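Local coordinates for monosaccharide ABC transporter substrate-binding protein, CUT2 family (PDB 4YHS) that probably binds a monosaccharide or related small solute outside the cytoplasmic membrane and hands it to a CUT2-family ABC importer, at residues P184-W190 against A215-P221; R246-A252 against V271-Y277; A296-I301 against A341-P345. All coordinates share one frame; numbering follows the deposited sequence.

Contact 1: residues P184-W190 against A215-P221; sequences PEVVVGW and AIKVLEP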
ATOM      1  N   PRO A 184      29.489  13.735  -4.676  1.00 38.91           N
ATOM      2  CA  PRO A 184      30.260  12.485  -4.675  1.00 32.18           C
ATOM      3  C   PRO A 184      29.406  11.236  -4.890  1.00 25.69           C
ATOM      4  O   PRO A 184      28.302  11.173  -4.380  1.00 28.52           O
ATOM      5  CB  PRO A 184      30.887  12.458  -3.276  1.00 33.68           C
ATOM      6  CG  PRO A 184      30.857  13.867  -2.798  1.00 40.58           C
ATOM      7  CD  PRO A 184      29.619  14.460  -3.399  1.00 39.71           C
ATOM      8  N   GLU A 185      29.926  10.256  -5.623  1.00 28.61           N
ATOM      9  CA  GLU A 185      29.198   9.005  -5.863  1.00 25.27           C
ATOM     10  C   GLU A 185      28.953   8.289  -4.530  1.00 27.15           C
ATOM     11  O   GLU A 185      29.854   8.225  -3.693  1.00 30.79           O
ATOM     12  CB  GLU A 185      29.979   8.093  -6.833  1.00 35.05           C
ATOM     13  CG  GLU A 185      29.357   6.687  -7.000  1.00 33.90           C
ATOM     14  CD  GLU A 185      29.948   5.888  -8.170  1.00 43.02           C
ATOM     15  OE1 GLU A 185      30.798   6.439  -8.885  1.00 36.29           O
ATOM     16  OE2 GLU A 185      29.559   4.709  -8.380  1.00 30.79           O
ATOM     17  N   VAL A 186      27.733   7.776  -4.334  1.00 26.48           N
ATOM     18  CA  VAL A 186      27.378   6.961  -3.170  1.00 27.35           C
ATOM     19  C   VAL A 186      26.719   5.700  -3.657  1.00 31.58           C
ATOM     20  O   VAL A 186      25.983   5.724  -4.642  1.00 25.47           O
ATOM     21  CB  VAL A 186      26.432   7.686  -2.179  1.00 24.54           C
ATOM     22  CG1 VAL A 186      27.126   8.894  -1.563  1.00 31.51           C
ATOM     23  CG2 VAL A 186      25.121   8.100  -2.868  1.00 27.91           C
ATOM     24  N   VAL A 187      27.004   4.593  -2.977  1.00 25.95           N
ATOM     25  CA  VAL A 187      26.579   3.276  -3.451  1.00 28.84           C
ATOM     26  C   VAL A 187      25.361   2.800  -2.698  1.00 23.63           C
ATOM     27  O   VAL A 187      25.333   2.841  -1.465  1.00 20.05           O
ATOM     28  CB  VAL A 187      27.732   2.252  -3.303  1.00 25.09           C
ATOM     29  CG1 VAL A 187      27.287   0.859  -3.712  1.00 26.31           C
ATOM     30  CG2 VAL A 187      28.929   2.712  -4.119  1.00 24.51           C
ATOM     31  N   VAL A 188      24.331   2.381  -3.437  1.00 20.45           N
ATOM     32  CA  VAL A 188      23.136   1.817  -2.820  1.00 21.64           C
ATOM     33  C   VAL A 188      23.063   0.321  -3.089  1.00 23.17           C
ATOM     34  O   VAL A 188      23.112  -0.102  -4.240  1.00 21.83           O
ATOM     35  CB  VAL A 188      21.836   2.445  -3.366  1.00 18.39           C
ATOM     36  CG1 VAL A 188      20.625   1.759  -2.755  1.00 17.73           C
ATOM     37  CG2 VAL A 188      21.807   3.976  -3.117  1.00 22.27           C
ATOM     38  N   GLY A 189      22.878  -0.461  -2.031  1.00 20.43           N
ATOM     39  CA  GLY A 189      22.543  -1.865  -2.165  1.00 23.35           C
ATOM     40  C   GLY A 189      21.030  -1.928  -2.216  1.00 17.93           C
ATOM     41  O   GLY A 189      20.385  -1.365  -1.367  1.00 18.10           O
ATOM     42  N   TRP A 190      20.497  -2.574  -3.248  1.00 17.44           N
ATOM     43  CA  TRP A 190      19.059  -2.565  -3.570  1.00 16.98           C
ATOM     44  C   TRP A 190      18.536  -4.002  -3.566  1.00 15.89           C
ATOM     45  O   TRP A 190      19.079  -4.871  -4.267  1.00 20.24           O
ATOM     46  CB  TRP A 190      18.869  -1.867  -4.915  1.00 18.24           C
ATOM     47  CG  TRP A 190      17.461  -1.824  -5.489  1.00 16.31           C
ATOM     48  CD1 TRP A 190      17.097  -2.263  -6.709  1.00 17.03           C
ATOM     49  CD2 TRP A 190      16.267  -1.296  -4.881  1.00 21.98           C
ATOM     50  NE1 TRP A 190      15.760  -2.064  -6.919  1.00 20.89           N
ATOM     51  CE2 TRP A 190      15.223  -1.466  -5.814  1.00 19.78           C
ATOM     52  CE3 TRP A 190      15.983  -0.702  -3.658  1.00 20.19           C
ATOM     53  CZ2 TRP A 190      13.916  -1.059  -5.558  1.00 18.53           C
ATOM     54  CZ3 TRP A 190      14.679  -0.301  -3.396  1.00 20.28           C
ATOM     55  CH2 TRP A 190      13.671  -0.478  -4.331  1.00 19.78           C
ATOM     56  N   ALA A 215      23.964  11.337  -8.310  1.00 27.60           N
ATOM     57  CA  ALA A 215      25.251  10.749  -7.900  1.00 33.51           C
ATOM     58  C   ALA A 215      25.100   9.342  -7.274  1.00 35.73           C
ATOM     59  O   ALA A 215      26.092   8.716  -6.868  1.00 35.13           O
ATOM     60  CB  ALA A 215      25.976  11.699  -6.933  1.00 27.09           C
ATOM     61  N   ILE A 216      23.871   8.830  -7.246  1.00 28.42           N
ATOM     62  CA  ILE A 216      23.610   7.482  -6.767  1.00 26.46           C
ATOM     63  C   ILE A 216      24.077   6.448  -7.774  1.00 29.54           C
ATOM     64  O   ILE A 216      23.745   6.521  -8.966  1.00 31.86           O
ATOM     65  CB  ILE A 216      22.101   7.247  -6.496  1.00 25.10           C
ATOM     66  CG1 ILE A 216      21.609   8.130  -5.337  1.00 29.45           C
ATOM     67  CG2 ILE A 216      21.833   5.783  -6.203  1.00 21.42           C
ATOM     68  CD1 ILE A 216      20.128   8.345  -5.370  1.00 37.94           C
ATOM     69  N   LYS A 217      24.842   5.481  -7.282  1.00 21.73           N
ATOM     70  CA  LYS A 217      25.146   4.274  -8.036  1.00 26.42           C
ATOM     71  C   LYS A 217      24.400   3.121  -7.353  1.00 22.61           C
ATOM     72  O   LYS A 217      24.575   2.895  -6.160  1.00 23.80           O
ATOM     73  CB  LYS A 217      26.657   4.028  -8.079  1.00 30.39           C
ATOM     74  CG  LYS A 217      27.071   2.596  -8.508  1.00 34.03           C
ATOM     75  CD  LYS A 217      26.639   2.240  -9.927  1.00 32.95           C
ATOM     76  CE  LYS A 217      26.818   0.759 -10.222  1.00 42.07           C
ATOM     77  NZ  LYS A 217      26.288   0.379 -11.577  1.00 46.49           N
ATOM     78  N   VAL A 218      23.573   2.408  -8.111  1.00 25.00           N
ATOM     79  CA  VAL A 218      22.866   1.256  -7.578  1.00 25.76           C
ATOM     80  C   VAL A 218      23.581  -0.033  -7.985  1.00 27.27           C
ATOM     81  O   VAL A 218      23.896  -0.261  -9.165  1.00 27.87           O
ATOM     82  CB  VAL A 218      21.407   1.230  -8.059  1.00 22.95           C
ATOM     83  CG1 VAL A 218      20.645   0.187  -7.341  1.00 19.90           C
ATOM     84  CG2 VAL A 218      20.755   2.553  -7.831  1.00 27.39           C
ATOM     85  N   LEU A 219      23.878  -0.873  -6.998  1.00 26.23           N
ATOM     86  CA  LEU A 219      24.496  -2.162  -7.290  1.00 25.47           C
ATOM     87  C   LEU A 219      23.482  -2.997  -8.037  1.00 27.62           C
ATOM     88  O   LEU A 219      22.298  -2.683  -8.001  1.00 22.96           O
ATOM     89  CB  LEU A 219      24.925  -2.865  -6.010  1.00 25.56           C
ATOM     90  CG  LEU A 219      26.030  -2.173  -5.216  1.00 27.68           C
ATOM     91  CD1 LEU A 219      26.303  -2.921  -3.901  1.00 31.51           C
ATOM     92  CD2 LEU A 219      27.291  -2.054  -6.042  1.00 35.70           C
ATOM     93  N   GLU A 220      23.928  -4.055  -8.706  1.00 27.42           N
ATOM     94  CA  GLU A 220      22.979  -4.928  -9.366  1.00 29.37           C
ATOM     95  C   GLU A 220      21.968  -5.398  -8.306  1.00 20.96           C
ATOM     96  O   GLU A 220      22.347  -5.698  -7.167  1.00 21.57           O
ATOM     97  CB  GLU A 220      23.674  -6.115 -10.046  1.00 31.75           C
ATOM     98  CG  GLU A 220      24.636  -5.722 -11.183  1.00 51.97           C
ATOM     99  CD  GLU A 220      23.940  -5.163 -12.442  1.00 67.04           C
ATOM    100  OE1 GLU A 220      22.816  -4.618 -12.356  1.00 59.13           O
ATOM    101  OE2 GLU A 220      24.537  -5.276 -13.534  1.00 79.68           O
ATOM    102  N   PRO A 221      20.682  -5.426  -8.666  1.00 22.07           N
ATOM    103  CA  PRO A 221      19.637  -5.852  -7.732  1.00 25.41           C
ATOM    104  C   PRO A 221      19.833  -7.272  -7.241  1.00 24.62           C
ATOM    105  O   PRO A 221      20.179  -8.168  -8.025  1.00 22.06           O
ATOM    106  CB  PRO A 221      18.358  -5.734  -8.564  1.00 23.48           C
ATOM    107  CG  PRO A 221      18.806  -5.780  -9.973  1.00 28.79           C
ATOM    108  CD  PRO A 221      20.104  -5.046  -9.971  1.00 26.99           C
TER
HETATM  109  O   HOH W   1      21.903  -4.561  -4.869  1.00 24.62           O
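V187 and L219 cross obliquely, with one valine methyl doing the touching: V187 CG1 lies 3.6 Å from L219 CG and close to both leucine methyls. It reaches the leucine because it stands anti to the main-chain N (chi1 177°). With alanine in place of L219, a gap would probably open over V187 CG1, leaving that methyl without its apolar neighbour. On the sheet face of V186 and V188, V188 CG2 meets I216 CG2 at 3.6 Å, and W190 runs alongside V218, its CB 3.6 Å from V218 CG1. Helix 198-211 covers this face, touching I216 and V218, stacking F207 on the indole and offering N204 OD1 as hydrogen-bond acceptor to W190 NE1. E185 and K217 also lie side by side, E185 OE2 3.0 Å from K217 CB but 6.3 Å from K217 NZ. In the parallel backbone ladder K217 N donates to V186 O (2.9 Å) and V188 N to K217 O (2.8 Å). Where the strands part, a water accepts from W190 N and donates to E220 O (2.6 Å). The chemistry implies an edge strand held by backbone hydrogen bonds and aliphatic contact, with the E185 and K217 charges probably contributing little directly.

Contact 2: residues R246-A252 against V271-Y277; sequences RYVAGTA and VDLLAFY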
ATOM      1  N   ARG A 246      26.751   2.817   1.090  1.00 20.81           N
ATOM      2  CA  ARG A 246      26.247   3.920   1.927  1.00 18.77           C
ATOM      3  C   ARG A 246      24.784   3.690   2.354  1.00 20.46           C
ATOM      4  O   ARG A 246      24.381   4.069   3.456  1.00 18.86           O
ATOM      5  CB  ARG A 246      26.388   5.238   1.163  1.00 26.46           C
ATOM      6  CG  ARG A 246      25.888   6.452   1.914  1.00 27.58           C
ATOM      7  CD  ARG A 246      26.689   6.694   3.190  1.00 28.39           C
ATOM      8  NE  ARG A 246      26.144   7.838   3.915  1.00 37.17           N
ATOM      9  CZ  ARG A 246      25.116   7.777   4.753  1.00 36.11           C
ATOM     10  NH1 ARG A 246      24.510   6.615   5.004  1.00 27.91           N
ATOM     11  NH2 ARG A 246      24.694   8.886   5.343  1.00 39.23           N
ATOM     12  N   TYR A 247      23.994   3.072   1.478  1.00 19.90           N
ATOM     13  CA  TYR A 247      22.590   2.770   1.780  1.00 17.71           C
ATOM     14  C   TYR A 247      22.234   1.346   1.446  1.00 18.63           C
ATOM     15  O   TYR A 247      22.693   0.809   0.443  1.00 18.41           O
ATOM     16  CB  TYR A 247      21.621   3.661   1.005  1.00 18.03           C
ATOM     17  CG  TYR A 247      21.782   5.120   1.274  1.00 16.99           C
ATOM     18  CD1 TYR A 247      21.257   5.688   2.412  1.00 20.92           C
ATOM     19  CD2 TYR A 247      22.475   5.925   0.385  1.00 19.49           C
ATOM     20  CE1 TYR A 247      21.401   7.026   2.668  1.00 26.97           C
ATOM     21  CE2 TYR A 247      22.638   7.284   0.630  1.00 24.40           C
ATOM     22  CZ  TYR A 247      22.077   7.821   1.782  1.00 20.05           C
ATOM     23  OH  TYR A 247      22.206   9.152   2.075  1.00 24.39           O
ATOM     24  N   VAL A 248      21.388   0.768   2.294  1.00 20.11           N
ATOM     25  CA  VAL A 248      20.753  -0.511   2.050  1.00 15.14           C
ATOM     26  C   VAL A 248      19.266  -0.228   1.909  1.00 14.13           C
ATOM     27  O   VAL A 248      18.624   0.236   2.856  1.00 16.51           O
ATOM     28  CB  VAL A 248      21.023  -1.501   3.187  1.00 15.10           C
ATOM     29  CG1 VAL A 248      20.075  -2.711   3.139  1.00 17.90           C
ATOM     30  CG2 VAL A 248      22.477  -1.928   3.144  1.00 19.62           C
ATOM     31  N   ALA A 249      18.742  -0.431   0.712  1.00 15.83           N
ATOM     32  CA  ALA A 249      17.340  -0.149   0.451  1.00 15.44           C
ATOM     33  C   ALA A 249      16.682  -1.356  -0.160  1.00 14.22           C
ATOM     34  O   ALA A 249      17.288  -2.071  -0.959  1.00 19.22           O
ATOM     35  CB  ALA A 249      17.177   1.037  -0.473  1.00 14.83           C
ATOM     36  N   GLY A 250      15.413  -1.555   0.182  1.00 15.06           N
ATOM     37  CA  GLY A 250      14.686  -2.662  -0.421  1.00 16.19           C
ATOM     38  C   GLY A 250      13.380  -2.927   0.299  1.00 19.09           C
ATOM     39  O   GLY A 250      12.734  -1.990   0.758  1.00 15.96           O
ATOM     40  N   THR A 251      12.963  -4.187   0.389  1.00 15.16           N
ATOM     41  CA  THR A 251      11.686  -4.456   1.024  1.00 12.77           C
ATOM     42  C   THR A 251      11.732  -4.077   2.505  1.00 15.21           C
ATOM     43  O   THR A 251      12.809  -3.950   3.127  1.00 15.07           O
ATOM     44  CB  THR A 251      11.256  -5.925   0.930  1.00 14.41           C
ATOM     45  OG1 THR A 251      12.051  -6.707   1.818  1.00 19.51           O
ATOM     46  CG2 THR A 251      11.393  -6.471  -0.517  1.00 19.04           C
ATOM     47  N   ALA A 252      10.550  -3.929   3.084  1.00 15.44           N
ATOM     48  CA  ALA A 252      10.458  -3.670   4.521  1.00 13.97           C
ATOM     49  C   ALA A 252      11.112  -4.794   5.299  1.00 14.69           C
ATOM     50  O   ALA A 252      11.774  -4.564   6.310  1.00 19.01           O
ATOM     51  CB  ALA A 252       8.991  -3.503   4.939  1.00 16.41           C
ATOM     52  N   VAL A 271      25.956   3.203   7.451  1.00 18.04           N
ATOM     53  CA  VAL A 271      25.050   2.698   6.442  1.00 17.81           C
ATOM     54  C   VAL A 271      23.647   3.007   6.910  1.00 21.80           C
ATOM     55  O   VAL A 271      23.283   2.642   8.031  1.00 20.92           O
ATOM     56  CB  VAL A 271      25.238   1.186   6.235  1.00 18.35           C
ATOM     57  CG1 VAL A 271      24.218   0.640   5.209  1.00 22.11           C
ATOM     58  CG2 VAL A 271      26.695   0.849   5.854  1.00 20.94           C
ATOM     59  N   ASP A 272      22.873   3.710   6.078  1.00 16.49           N
ATOM     60  CA  ASP A 272      21.471   3.956   6.361  1.00 15.45           C
ATOM     61  C   ASP A 272      20.531   3.014   5.632  1.00 17.19           C
ATOM     62  O   ASP A 272      20.826   2.523   4.527  1.00 19.96           O
ATOM     63  CB  ASP A 272      21.119   5.398   6.016  1.00 18.36           C
ATOM     64  CG  ASP A 272      21.617   6.362   7.058  1.00 29.12           C
ATOM     65  OD1 ASP A 272      21.077   6.324   8.163  1.00 33.39           O
ATOM     66  OD2 ASP A 272      22.557   7.128   6.779  1.00 25.61           O
ATOM     67  N   LEU A 273      19.400   2.752   6.278  1.00 13.98           N
ATOM     68  CA  LEU A 273      18.436   1.768   5.784  1.00 15.39           C
ATOM     69  C   LEU A 273      17.180   2.434   5.261  1.00 17.51           C
ATOM     70  O   LEU A 273      16.666   3.377   5.869  1.00 17.38           O
ATOM     71  CB  LEU A 273      18.098   0.778   6.884  1.00 14.36           C
ATOM     72  CG  LEU A 273      19.310   0.197   7.606  1.00 18.08           C
ATOM     73  CD1 LEU A 273      18.875  -0.686   8.764  1.00 19.27           C
ATOM     74  CD2 LEU A 273      20.162  -0.618   6.625  1.00 17.99           C
ATOM     75  N   LEU A 274      16.666   1.928   4.142  1.00 14.55           N
ATOM     76  CA  LEU A 274      15.393   2.412   3.633  1.00 16.97           C
ATOM     77  C   LEU A 274      14.567   1.239   3.168  1.00 18.36           C
ATOM     78  O   LEU A 274      15.122   0.214   2.746  1.00 16.34           O
ATOM     79  CB  LEU A 274      15.602   3.413   2.486  1.00 16.00           C
ATOM     80  CG  LEU A 274      16.218   4.790   2.743  1.00 18.85           C
ATOM     81  CD1 LEU A 274      17.735   4.760   2.639  1.00 22.19           C
ATOM     82  CD2 LEU A 274      15.640   5.763   1.743  1.00 22.52           C
ATOM     83  N   ALA A 275      13.241   1.375   3.279  1.00 17.26           N
ATOM     84  CA  ALA A 275      12.310   0.418   2.701  1.00 15.03           C
ATOM     85  C   ALA A 275      11.482   1.149   1.636  1.00 15.87           C
ATOM     86  O   ALA A 275      11.350   2.382   1.705  1.00 15.70           O
ATOM     87  CB  ALA A 275      11.400  -0.194   3.784  1.00 13.37           C
ATOM     88  N   PHE A 276      10.936   0.423   0.654  1.00 12.95           N
ATOM     89  CA  PHE A 276      10.047   1.074  -0.316  1.00 16.82           C
ATOM     90  C   PHE A 276       8.569   0.814  -0.007  1.00 14.84           C
ATOM     91  O   PHE A 276       7.693   1.124  -0.824  1.00 14.36           O
ATOM     92  CB  PHE A 276      10.371   0.684  -1.779  1.00 16.68           C
ATOM     93  CG  PHE A 276      10.192  -0.773  -2.121  1.00 17.28           C
ATOM     94  CD1 PHE A 276       8.976  -1.255  -2.596  1.00 17.04           C
ATOM     95  CD2 PHE A 276      11.272  -1.640  -2.058  1.00 15.96           C
ATOM     96  CE1 PHE A 276       8.823  -2.604  -2.962  1.00 15.55           C
ATOM     97  CE2 PHE A 276      11.134  -2.964  -2.437  1.00 14.80           C
ATOM     98  CZ  PHE A 276       9.911  -3.452  -2.880  1.00 16.18           C
ATOM     99  N   TYR A 277       8.303   0.369   1.213  1.00 14.99           N
ATOM    100  CA  TYR A 277       6.917   0.314   1.694  1.00 15.38           C
ATOM    101  C   TYR A 277       6.891   0.260   3.241  1.00 18.25           C
ATOM    102  O   TYR A 277       7.937   0.142   3.907  1.00 18.43           O
ATOM    103  CB  TYR A 277       6.147  -0.866   1.026  1.00 14.27           C
ATOM    104  CG  TYR A 277       6.597  -2.273   1.333  1.00 13.08           C
ATOM    105  CD1 TYR A 277       6.050  -2.983   2.409  1.00 18.91           C
ATOM    106  CD2 TYR A 277       7.522  -2.921   0.531  1.00 12.04           C
ATOM    107  CE1 TYR A 277       6.439  -4.263   2.690  1.00 17.43           C
ATOM    108  CE2 TYR A 277       7.936  -4.209   0.818  1.00 17.59           C
ATOM    109  CZ  TYR A 277       7.385  -4.882   1.884  1.00 22.88           C
ATOM    110  OH  TYR A 277       7.796  -6.159   2.176  1.00 23.32           O
TER
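R246 reaches D272 through a bend at chi2 (63°) in an otherwise extended start to its chain, while D272 sets CG beside its own backbone N, anti to the carbonyl carbon (chi1 -77°). The two side chains then run alongside each other, guanidinium and carboxylate planes 40° apart. R246 NH1 donates to D272 OD2 at 2.7 Å, entering from the anti side of the carboxylate, and NH2 adds a weak bond to the same oxygen. This salt bridge closes one end of the parallel pair. Next to it, the Y247 ring is met obliquely at CD1 by D272 CB and L274 CD1, both at 3.6 Å, R246 CG sits over one ring face, and the hydroxyl bonds to H179. On the other side of the sheet V248 CB packs against L273 CD2 at 3.7 Å. The ladder continues with V248 N to D272 O and L274 N to V248 O, both 2.9 Å, and ends with F276 N on G250 O.

The ring of F276 comes obliquely to G250 O, 3.2 Å from its CD2. A252 CB rests over the face of Y277, 3.9 Å from the ring centroid, in a CH-pi contact. T251 is the N-cap of helix 252-264, and Y277 lies beside a bound bis-tris molecule. This is a beta-alpha-beta unit of a Rossmann-like lobe, whose C-terminal strand ends line the ligand cleft in periplasmic sugar-binding proteins; the bis-tris, probably from the crystallisation liquor, is consistent with such a pocket.

Contact 3: residues A296-I301 against A341-P345; sequences ADSMVI and ANILP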
ATOM      1  N   ALA A 296       4.824   5.836   2.568  1.00 14.88           N
ATOM      2  CA  ALA A 296       3.572   5.300   3.079  1.00 17.01           C
ATOM      3  C   ALA A 296       2.521   5.430   2.000  1.00 12.98           C
ATOM      4  O   ALA A 296       2.407   6.489   1.385  1.00 16.51           O
ATOM      5  CB  ALA A 296       3.155   6.025   4.329  1.00 18.13           C
ATOM      6  N   ASP A 297       1.747   4.374   1.796  1.00 11.39           N
ATOM      7  CA  ASP A 297       0.621   4.420   0.829  1.00 13.09           C
ATOM      8  C   ASP A 297      -0.704   4.698   1.513  1.00 13.04           C
ATOM      9  O   ASP A 297      -1.758   4.722   0.861  1.00 13.90           O
ATOM     10  CB  ASP A 297       0.521   3.131   0.000  1.00 15.12           C
ATOM     11  CG  ASP A 297      -0.011   1.930   0.779  1.00 20.18           C
ATOM     12  OD1 ASP A 297       0.005   1.937   2.014  1.00 19.30           O
ATOM     13  OD2 ASP A 297      -0.390   0.951   0.120  1.00 20.80           O
ATOM     14  N   SER A 298      -0.632   5.000   2.797  1.00 11.48           N
ATOM     15  CA  SER A 298      -1.840   5.322   3.566  1.00 13.28           C
ATOM     16  C   SER A 298      -2.918   4.251   3.317  1.00 14.22           C
ATOM     17  O   SER A 298      -4.044   4.558   2.877  1.00 13.09           O
ATOM     18  CB  SER A 298      -2.386   6.713   3.190  1.00 13.64           C
ATOM     19  OG  SER A 298      -1.502   7.747   3.557  1.00 14.29           O
HETATM   20  N   MSE A 299      -2.579   2.987   3.555  1.00 12.30           N
HETATM   21  CA  MSE A 299      -3.522   1.899   3.240  1.00 13.68           C
HETATM   22  C   MSE A 299      -4.810   1.971   4.045  1.00 10.98           C
HETATM   23  O   MSE A 299      -5.862   1.520   3.589  1.00 12.80           O
HETATM   24  CB  MSE A 299      -2.861   0.522   3.433  1.00 12.28           C
HETATM   25  CG  MSE A 299      -2.935  -0.150   4.794  1.00 12.85           C
HETATM   26 SE   MSE A 299      -1.855   0.755   6.158  1.00 21.74          SE
HETATM   27  CE  MSE A 299      -0.032   0.113   5.722  1.00 14.06           C
ATOM     28  N   VAL A 300      -4.748   2.558   5.226  1.00 12.75           N
ATOM     29  CA  VAL A 300      -5.972   2.808   5.991  1.00 12.41           C
ATOM     30  C   VAL A 300      -6.964   3.679   5.187  1.00 10.82           C
ATOM     31  O   VAL A 300      -8.167   3.364   5.075  1.00 12.37           O
ATOM     32  CB  VAL A 300      -5.674   3.510   7.335  1.00 12.54           C
ATOM     33  CG1 VAL A 300      -6.944   3.812   8.061  1.00 10.84           C
ATOM     34  CG2 VAL A 300      -4.766   2.684   8.230  1.00 10.62           C
ATOM     35  N   ILE A 301      -6.433   4.757   4.632  1.00 14.53           N
ATOM     36  CA  ILE A 301      -7.185   5.691   3.812  1.00 15.86           C
ATOM     37  C   ILE A 301      -7.683   5.048   2.498  1.00 10.94           C
ATOM     38  O   ILE A 301      -8.763   5.395   2.023  1.00 14.50           O
ATOM     39  CB  ILE A 301      -6.343   6.959   3.490  1.00 12.60           C
ATOM     40  CG1 ILE A 301      -5.793   7.633   4.783  1.00 11.36           C
ATOM     41  CG2 ILE A 301      -7.184   7.948   2.709  1.00 15.20           C
ATOM     42  CD1 ILE A 301      -6.846   7.976   5.857  1.00 15.96           C
ATOM     43  N   ALA A 341      -2.589   6.374  12.578  1.00 12.77           N
ATOM     44  CA  ALA A 341      -3.809   5.721  12.095  1.00 14.95           C
ATOM     45  C   ALA A 341      -4.209   6.082  10.676  1.00 17.47           C
ATOM     46  O   ALA A 341      -5.165   5.490  10.161  1.00 14.84           O
ATOM     47  CB  ALA A 341      -4.976   5.989  13.029  1.00 18.23           C
ATOM     48  N   ASN A 342      -3.476   6.988  10.018  1.00 12.84           N
ATOM     49  CA  ASN A 342      -3.696   7.170   8.571  1.00 12.62           C
ATOM     50  C   ASN A 342      -2.837   6.199   7.737  1.00 13.49           C
ATOM     51  O   ASN A 342      -3.113   5.968   6.554  1.00 14.87           O
ATOM     52  CB  ASN A 342      -3.400   8.594   8.149  1.00 14.81           C
ATOM     53  CG  ASN A 342      -4.390   9.569   8.709  1.00 15.64           C
ATOM     54  OD1 ASN A 342      -5.477   9.174   9.166  1.00 16.77           O
ATOM     55  ND2 ASN A 342      -4.036  10.850   8.694  1.00 17.85           N
ATOM     56  N   ILE A 343      -1.781   5.647   8.348  1.00 13.41           N
ATOM     57  CA  ILE A 343      -0.789   4.900   7.554  1.00 12.70           C
ATOM     58  C   ILE A 343      -0.475   3.521   8.076  1.00 14.89           C
ATOM     59  O   ILE A 343       0.195   2.775   7.380  1.00 13.61           O
ATOM     60  CB  ILE A 343       0.566   5.675   7.402  1.00 11.41           C
ATOM     61  CG1 ILE A 343       1.227   5.977   8.755  1.00 14.37           C
ATOM     62  CG2 ILE A 343       0.327   6.981   6.640  1.00 15.95           C
ATOM     63  CD1 ILE A 343       2.650   6.520   8.610  1.00 15.01           C
ATOM     64  N   LEU A 344      -0.993   3.190   9.254  1.00 11.95           N
ATOM     65  CA  LEU A 344      -0.875   1.865   9.858  1.00 11.66           C
ATOM     66  C   LEU A 344      -2.086   1.620  10.744  1.00 12.38           C
ATOM     67  O   LEU A 344      -2.752   2.576  11.173  1.00 15.29           O
ATOM     68  CB  LEU A 344       0.390   1.758  10.687  1.00 12.06           C
ATOM     69  CG  LEU A 344       1.753   1.540  10.019  1.00 15.74           C
ATOM     70  CD1 LEU A 344       2.847   1.648  11.085  1.00 15.42           C
ATOM     71  CD2 LEU A 344       1.780   0.195   9.348  1.00 18.59           C
ATOM     72  N   PRO A 345      -2.360   0.350  11.077  1.00 11.28           N
ATOM     73  CA  PRO A 345      -3.373   0.168  12.114  1.00 13.82           C
ATOM     74  C   PRO A 345      -2.858   0.641  13.464  1.00 12.61           C
ATOM     75  O   PRO A 345      -1.643   0.644  13.664  1.00 16.98           O
ATOM     76  CB  PRO A 345      -3.607  -1.344  12.110  1.00 19.16           C
ATOM     77  CG  PRO A 345      -2.306  -1.904  11.659  1.00 15.48           C
ATOM     78  CD  PRO A 345      -1.796  -0.943  10.624  1.00 12.77           C
TER
HETATM   79  O   HOH W   2       0.622   3.420   4.820  1.00 14.41           O
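I343 O is approached from two quarters. A water donates to it at 2.7 Å and makes a longer bond to D297 OD1, at 3.2 Å, so that a single molecule ties the two segments together. The selenomethionine M299 curls round to the same oxygen, its chain bent at chi2 and chi3; SE and CE both lie 3.1 Å from I343 O, and CE also packs on L344 CD2. The neighbouring N342 O is buried here with no polar partner in the model and is ringed by carbon: S298 CA approaches to 3.3 Å in a CA-H...O contact, and V300 CB and I301 CG1 each stand 3.6 Å away. It faces the first turn of helix 299-314, whose positive end might partly compensate. V300 points its two methyls at the loop, with CG1 3.2 Å from A341 O. At the other end A296 CB meets I343 CG2 at 3.8 Å. S298 sits at the N-cap position, but its side chain makes no capping bond; OG bonds to Y29 OH, as D297 OD2 does to Y72.

The contact thus seats the start of helix 299-314, just after strand 293-296 of the mixed sheet, against a loop whose I343 and L344 also touch helix 280-287, which follows the parallel sheet. Such a junction is consistent with the interlobe region of a two-lobed periplasmic binding protein.

How the contacts relate
Contacts 1 and 2 belong to one four-stranded parallel sheet: strands 186-191 and 247-250 are neighbours in it, joined by backbone bonds such as G189 N to Y247 O, and, between the contacts, W190 packs on F276. Contact 1 attaches the outermost strand 216-218 and is only partly buried; contact 2 attaches the other outermost strand but is buried, and alone of the three carries a salt bridge. Contact 3 is buried too, yet uses no sheet ladder: a water and close carbon-oxygen packing join helix start to loop. Its centre lies about 20 Å from that of contact 2 and about 30 Å from that of contact 1, nearer the centre of the folded chain.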